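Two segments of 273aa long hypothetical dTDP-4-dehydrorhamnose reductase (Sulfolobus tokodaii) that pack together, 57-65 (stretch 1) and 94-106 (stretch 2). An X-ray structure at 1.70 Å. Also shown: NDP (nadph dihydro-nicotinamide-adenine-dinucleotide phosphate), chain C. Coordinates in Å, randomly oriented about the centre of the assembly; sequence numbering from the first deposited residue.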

# COMPACT_ATOMS: atom_id res chain seq x y z
N ARG A 57 2.22 -3.73 -23.64
CA ARG A 57 3.02 -4.95 -23.49
C ARG A 57 4.05 -4.88 -22.35
O ARG A 57 5.24 -5.13 -22.54
CB ARG A 57 3.69 -5.32 -24.84
CG ARG A 57 2.63 -5.58 -25.96
CD ARG A 57 3.24 -6.19 -27.22
NE ARG A 57 4.16 -7.29 -26.94
CZ ARG A 57 3.76 -8.55 -26.77
NH1 ARG A 57 2.48 -8.84 -26.83
NH2 ARG A 57 4.65 -9.51 -26.49
N PRO A 58 3.59 -4.55 -21.13
CA PRO A 58 4.57 -4.64 -20.02
C PRO A 58 5.03 -6.06 -19.75
O PRO A 58 4.22 -6.98 -19.81
CB PRO A 58 3.79 -4.05 -18.83
CG PRO A 58 2.31 -4.36 -19.16
CD PRO A 58 2.28 -4.07 -20.69
N ASP A 59 6.31 -6.24 -19.44
CA ASP A 59 6.83 -7.54 -19.01
C ASP A 59 6.30 -7.80 -17.62
O ASP A 59 6.05 -8.95 -17.23
CB ASP A 59 8.36 -7.53 -18.97
CG ASP A 59 8.98 -7.33 -20.34
OD1 ASP A 59 8.68 -8.10 -21.27
OD2 ASP A 59 9.77 -6.40 -20.49
N VAL A 60 6.15 -6.70 -16.88
CA VAL A 60 5.81 -6.71 -15.46
C VAL A 60 4.70 -5.65 -15.21
O VAL A 60 4.74 -4.55 -15.75
CB VAL A 60 7.06 -6.43 -14.58
CG1 VAL A 60 6.67 -6.27 -13.12
CG2 VAL A 60 8.07 -7.57 -14.75
N ILE A 61 3.70 -6.01 -14.41
CA ILE A 61 2.72 -5.03 -14.00
C ILE A 61 2.79 -4.98 -12.47
O ILE A 61 2.60 -6.00 -11.84
CB ILE A 61 1.28 -5.44 -14.43
CG1 ILE A 61 1.19 -5.50 -15.96
CG2 ILE A 61 0.23 -4.45 -13.88
CD1 ILE A 61 0.04 -6.33 -16.43
N ILE A 62 3.00 -3.79 -11.91
CA ILE A 62 2.87 -3.61 -10.46
C ILE A 62 1.58 -2.81 -10.19
O ILE A 62 1.49 -1.63 -10.59
CB ILE A 62 4.08 -2.86 -9.87
CG1 ILE A 62 5.40 -3.61 -10.13
CG2 ILE A 62 3.90 -2.71 -8.34
CD1 ILE A 62 6.65 -2.74 -9.84
N ASN A 63 0.58 -3.48 -9.60
CA ASN A 63 -0.73 -2.84 -9.36
C ASN A 63 -0.76 -2.16 -8.00
O ASN A 63 -1.06 -2.83 -6.98
CB ASN A 63 -1.88 -3.85 -9.45
CG ASN A 63 -3.22 -3.16 -9.31
OD1 ASN A 63 -3.38 -2.05 -9.83
ND2 ASN A 63 -4.15 -3.76 -8.55
N ALA A 64 -0.39 -0.88 -7.97
CA ALA A 64 -0.43 -0.09 -6.73
C ALA A 64 -1.64 0.83 -6.67
O ALA A 64 -1.88 1.49 -5.66
CB ALA A 64 0.86 0.71 -6.55
N ALA A 65 -2.43 0.83 -7.73
CA ALA A 65 -3.61 1.72 -7.69
C ALA A 65 -4.71 1.24 -6.72
O ALA A 65 -4.99 0.03 -6.63
CB ALA A 65 -4.22 1.82 -9.11
N ALA A 94 -6.13 -9.26 -18.97
CA ALA A 94 -5.25 -8.66 -19.98
C ALA A 94 -3.79 -9.04 -19.83
O ALA A 94 -3.11 -9.34 -20.84
CB ALA A 94 -5.41 -7.15 -19.96
N GLY A 95 -3.29 -9.05 -18.59
CA GLY A 95 -1.97 -9.55 -18.31
C GLY A 95 -1.74 -10.96 -18.86
O GLY A 95 -0.66 -11.26 -19.34
N LYS A 96 -2.76 -11.82 -18.79
CA LYS A 96 -2.59 -13.22 -19.14
C LYS A 96 -2.34 -13.35 -20.65
O LYS A 96 -1.56 -14.20 -21.10
CB LYS A 96 -3.82 -14.03 -18.72
CG LYS A 96 -3.73 -15.55 -18.94
CD LYS A 96 -2.43 -16.15 -18.36
CE LYS A 96 -2.43 -17.67 -18.45
NZ LYS A 96 -2.64 -18.12 -19.84
N VAL A 97 -3.02 -12.48 -21.39
CA VAL A 97 -2.92 -12.47 -22.85
C VAL A 97 -1.47 -12.27 -23.30
O VAL A 97 -1.02 -12.91 -24.28
CB VAL A 97 -3.88 -11.41 -23.44
CG1 VAL A 97 -3.66 -11.25 -24.97
CG2 VAL A 97 -5.33 -11.79 -23.15
N ILE A 98 -0.73 -11.43 -22.57
CA ILE A 98 0.66 -11.10 -22.87
C ILE A 98 1.65 -11.84 -21.96
O ILE A 98 2.86 -11.65 -22.02
CB ILE A 98 0.91 -9.54 -22.88
CG1 ILE A 98 0.59 -8.91 -21.52
CG2 ILE A 98 0.12 -8.86 -23.99
CD1 ILE A 98 1.09 -7.45 -21.42
N ASP A 99 1.11 -12.70 -21.10
CA ASP A 99 1.93 -13.52 -20.21
C ASP A 99 2.78 -12.62 -19.28
O ASP A 99 3.94 -12.91 -19.01
CB ASP A 99 2.80 -14.51 -21.00
CG ASP A 99 3.45 -15.53 -20.13
OD1 ASP A 99 2.82 -15.96 -19.14
OD2 ASP A 99 4.58 -15.93 -20.42
N SER A 100 2.19 -11.52 -18.83
CA SER A 100 2.89 -10.59 -17.94
C SER A 100 3.10 -11.18 -16.54
O SER A 100 2.33 -12.03 -16.09
CB SER A 100 2.08 -9.32 -17.75
OG SER A 100 2.14 -8.50 -18.89
N TYR A 101 4.15 -10.70 -15.87
CA TYR A 101 4.35 -11.04 -14.47
C TYR A 101 3.56 -10.00 -13.66
O TYR A 101 3.84 -8.82 -13.75
CB TYR A 101 5.85 -11.01 -14.14
CG TYR A 101 6.23 -11.14 -12.68
CD1 TYR A 101 5.65 -12.09 -11.86
CD2 TYR A 101 7.26 -10.36 -12.16
CE1 TYR A 101 6.03 -12.22 -10.53
CE2 TYR A 101 7.64 -10.48 -10.82
CZ TYR A 101 7.03 -11.42 -10.03
OH TYR A 101 7.39 -11.57 -8.71
N ILE A 102 2.58 -10.46 -12.90
CA ILE A 102 1.67 -9.56 -12.18
C ILE A 102 2.06 -9.47 -10.70
O ILE A 102 2.16 -10.50 -10.02
CB ILE A 102 0.25 -10.04 -12.31
CG1 ILE A 102 -0.19 -9.98 -13.80
CG2 ILE A 102 -0.70 -9.21 -11.39
CD1 ILE A 102 -1.63 -10.09 -14.00
N VAL A 103 2.30 -8.25 -10.22
CA VAL A 103 2.62 -8.01 -8.80
C VAL A 103 1.54 -7.11 -8.23
O VAL A 103 1.40 -5.95 -8.67
CB VAL A 103 4.03 -7.32 -8.62
CG1 VAL A 103 4.30 -7.05 -7.11
CG2 VAL A 103 5.13 -8.17 -9.26
N HIS A 104 0.76 -7.61 -7.27
CA HIS A 104 -0.39 -6.87 -6.81
C HIS A 104 -0.12 -6.44 -5.35
O HIS A 104 0.32 -7.25 -4.54
CB HIS A 104 -1.65 -7.75 -6.85
CG HIS A 104 -2.80 -7.13 -6.13
ND1 HIS A 104 -3.41 -5.99 -6.60
CD2 HIS A 104 -3.40 -7.43 -4.95
CE1 HIS A 104 -4.34 -5.60 -5.74
NE2 HIS A 104 -4.37 -6.47 -4.74
N ILE A 105 -0.42 -5.19 -5.03
CA ILE A 105 -0.14 -4.69 -3.68
C ILE A 105 -1.40 -4.76 -2.83
O ILE A 105 -2.48 -4.34 -3.24
CB ILE A 105 0.43 -3.25 -3.71
CG1 ILE A 105 1.62 -3.12 -4.69
CG2 ILE A 105 0.80 -2.82 -2.25
CD1 ILE A 105 2.79 -4.08 -4.45
N SER A 106 -1.27 -5.33 -1.62
CA SER A 106 -2.40 -5.46 -0.74
C SER A 106 -2.11 -4.89 0.66
O SER A 106 -1.14 -4.13 0.84
CB SER A 106 -2.90 -6.92 -0.69
OG SER A 106 -4.16 -7.05 -0.02
PA NDP C . -2.16 6.45 -2.70
O1A NDP C . -3.47 6.83 -2.13
O2A NDP C . -1.08 7.43 -2.43
O5B NDP C . -2.24 6.21 -4.26
C5B NDP C . -3.40 5.65 -4.84
C4B NDP C . -3.09 5.54 -6.31
O4B NDP C . -4.17 4.84 -6.93
C3B NDP C . -2.89 6.88 -7.00
O3B NDP C . -1.82 6.77 -7.90
C2B NDP C . -4.22 7.03 -7.76
O2B NDP C . -3.98 7.79 -8.90
C1B NDP C . -4.48 5.57 -8.10
N9A NDP C . -5.89 5.35 -8.45
C8A NDP C . -6.96 5.40 -7.61
N7A NDP C . -8.09 5.17 -8.34
C5A NDP C . -7.72 4.98 -9.62
C6A NDP C . -8.45 4.73 -10.79
N6A NDP C . -9.81 4.73 -10.76
N1A NDP C . -7.73 4.62 -11.95
C2A NDP C . -6.35 4.72 -12.02
N3A NDP C . -5.65 4.99 -10.87
C4A NDP C . -6.33 5.12 -9.71
O3 NDP C . -1.92 4.96 -2.09
PN NDP C . -0.52 4.34 -1.58
O1N NDP C . 0.61 4.60 -2.45
O2N NDP C . -0.49 4.75 -0.15
O5D NDP C . -0.91 2.79 -1.59
C5D NDP C . -0.34 1.91 -2.56
C4D NDP C . -0.91 0.50 -2.44
O4D NDP C . -0.62 0.02 -1.15
C3D NDP C . -2.43 0.41 -2.59
O3D NDP C . -2.64 -0.84 -3.18
C2D NDP C . -2.94 0.41 -1.17
O2D NDP C . -4.21 -0.21 -1.10
C1D NDP C . -1.81 -0.42 -0.50
N1N NDP C . -1.76 -0.14 0.94
C2N NDP C . -1.74 1.17 1.34
C3N NDP C . -1.49 1.52 2.66
C7N NDP C . -1.49 2.97 3.03
O7N NDP C . -1.47 3.32 4.40
N7N NDP C . -1.51 3.90 2.08
C4N NDP C . -1.25 0.46 3.71
C5N NDP C . -1.32 -0.96 3.19
C6N NDP C . -1.56 -1.18 1.83
P2B NDP C . -4.44 9.38 -9.00
O1X NDP C . -3.62 9.86 -10.14
O2X NDP C . -4.13 10.06 -7.71
O3X NDP C . -5.96 9.49 -9.27

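Two neighbouring strands of a parallel sheet must be joined by a connection elsewhere in the chain, and the helix that precedes one of them often packs over the pair it helps to form. The reductase segments 57-65 and 94-106 illustrate this economically, burying 661 Å² between them.

Stretch 2 opens with the last turn of a helix that begins earlier in the chain. At G95 the absence of a side chain has a visible consequence: the CD1 methyl of I61 lies 4.2 Å from G95 CA, and a CB on this residue would come within 2.9 Å of I102 CD1. K96 and V97 make no contact with stretch 1. I98, by contrast, directs its CA-to-CB bond toward the other segment. Its CD1 sits 3.7 Å from P58 CD, an apolar match to the proline ring, while its CG2 lies 3.7 Å from R57 NH1, where the long arginine side chain extends across the exposed margin of the contact.

The helix is then closed by a Schellman motif. D99 adopts positive phi (60°), and the amide of S100 returns to the helix, with S100 N 2.9 Å from G95 O. The chain is thereby turned toward its strand. S100 itself is a small polar residue in a buried position, and its side chain (chi1 m) uses the hydroxyl to reach across: S100 OG donates to P58 O at 2.7 Å, satisfying a carbonyl just before strand 60-63. Its CB meanwhile packs 3.9 Å from I61 CD1.

From Y101 onward the backbone takes over. The strands run parallel, their directions differing by 10°, and the hydrogen bonds alternate in the manner characteristic of such pairs. Y101 N donates to D59 O at 2.9 Å with an essentially linear geometry, and I61 N donates to Y101 O, also at 2.9 Å; I61 thus bonds through both its N and its O, because I61 O accepts from V103 N at 2.8 Å. V103 O in turn accepts from N63 N at 2.8 Å, and I105 N closes the ladder on N63 O at 3.1 Å. Between these rungs, the CA-H groups of V60 and I62 approach carbonyls, V60 CA lying 3.4 Å from Y101 O and I62 CA 3.3 Å from V103 O.

Side chains follow the same alternation. Y101 and V103 share a face with V60 and I62: V60 CG2 meets the edge of the tyrosine ring, 3.9 Å from Y101 CD2, and the beta-branched V103 places its CB 4.2 Å from I62 CG1. On the opposite face lie I61, I102, N63 and H104. Here the apolar pair gives way to a polar one, as N63 ND2 donates to H104 ND1 at 3.1 Å, near the plane of the imidazole, so that one amide N-H and the imidazole ND1 are paired in a buried position.

I105 ends the contact, its CD1 4.3 Å from I62 CG2 and its CG1 4.3 Å from A64 CB. The cofactor lies near the C-terminal ends of both stretches: S106 O lies 3.1 Å from NDP C6N, and A64 O 3.3 Å from NDP C3D.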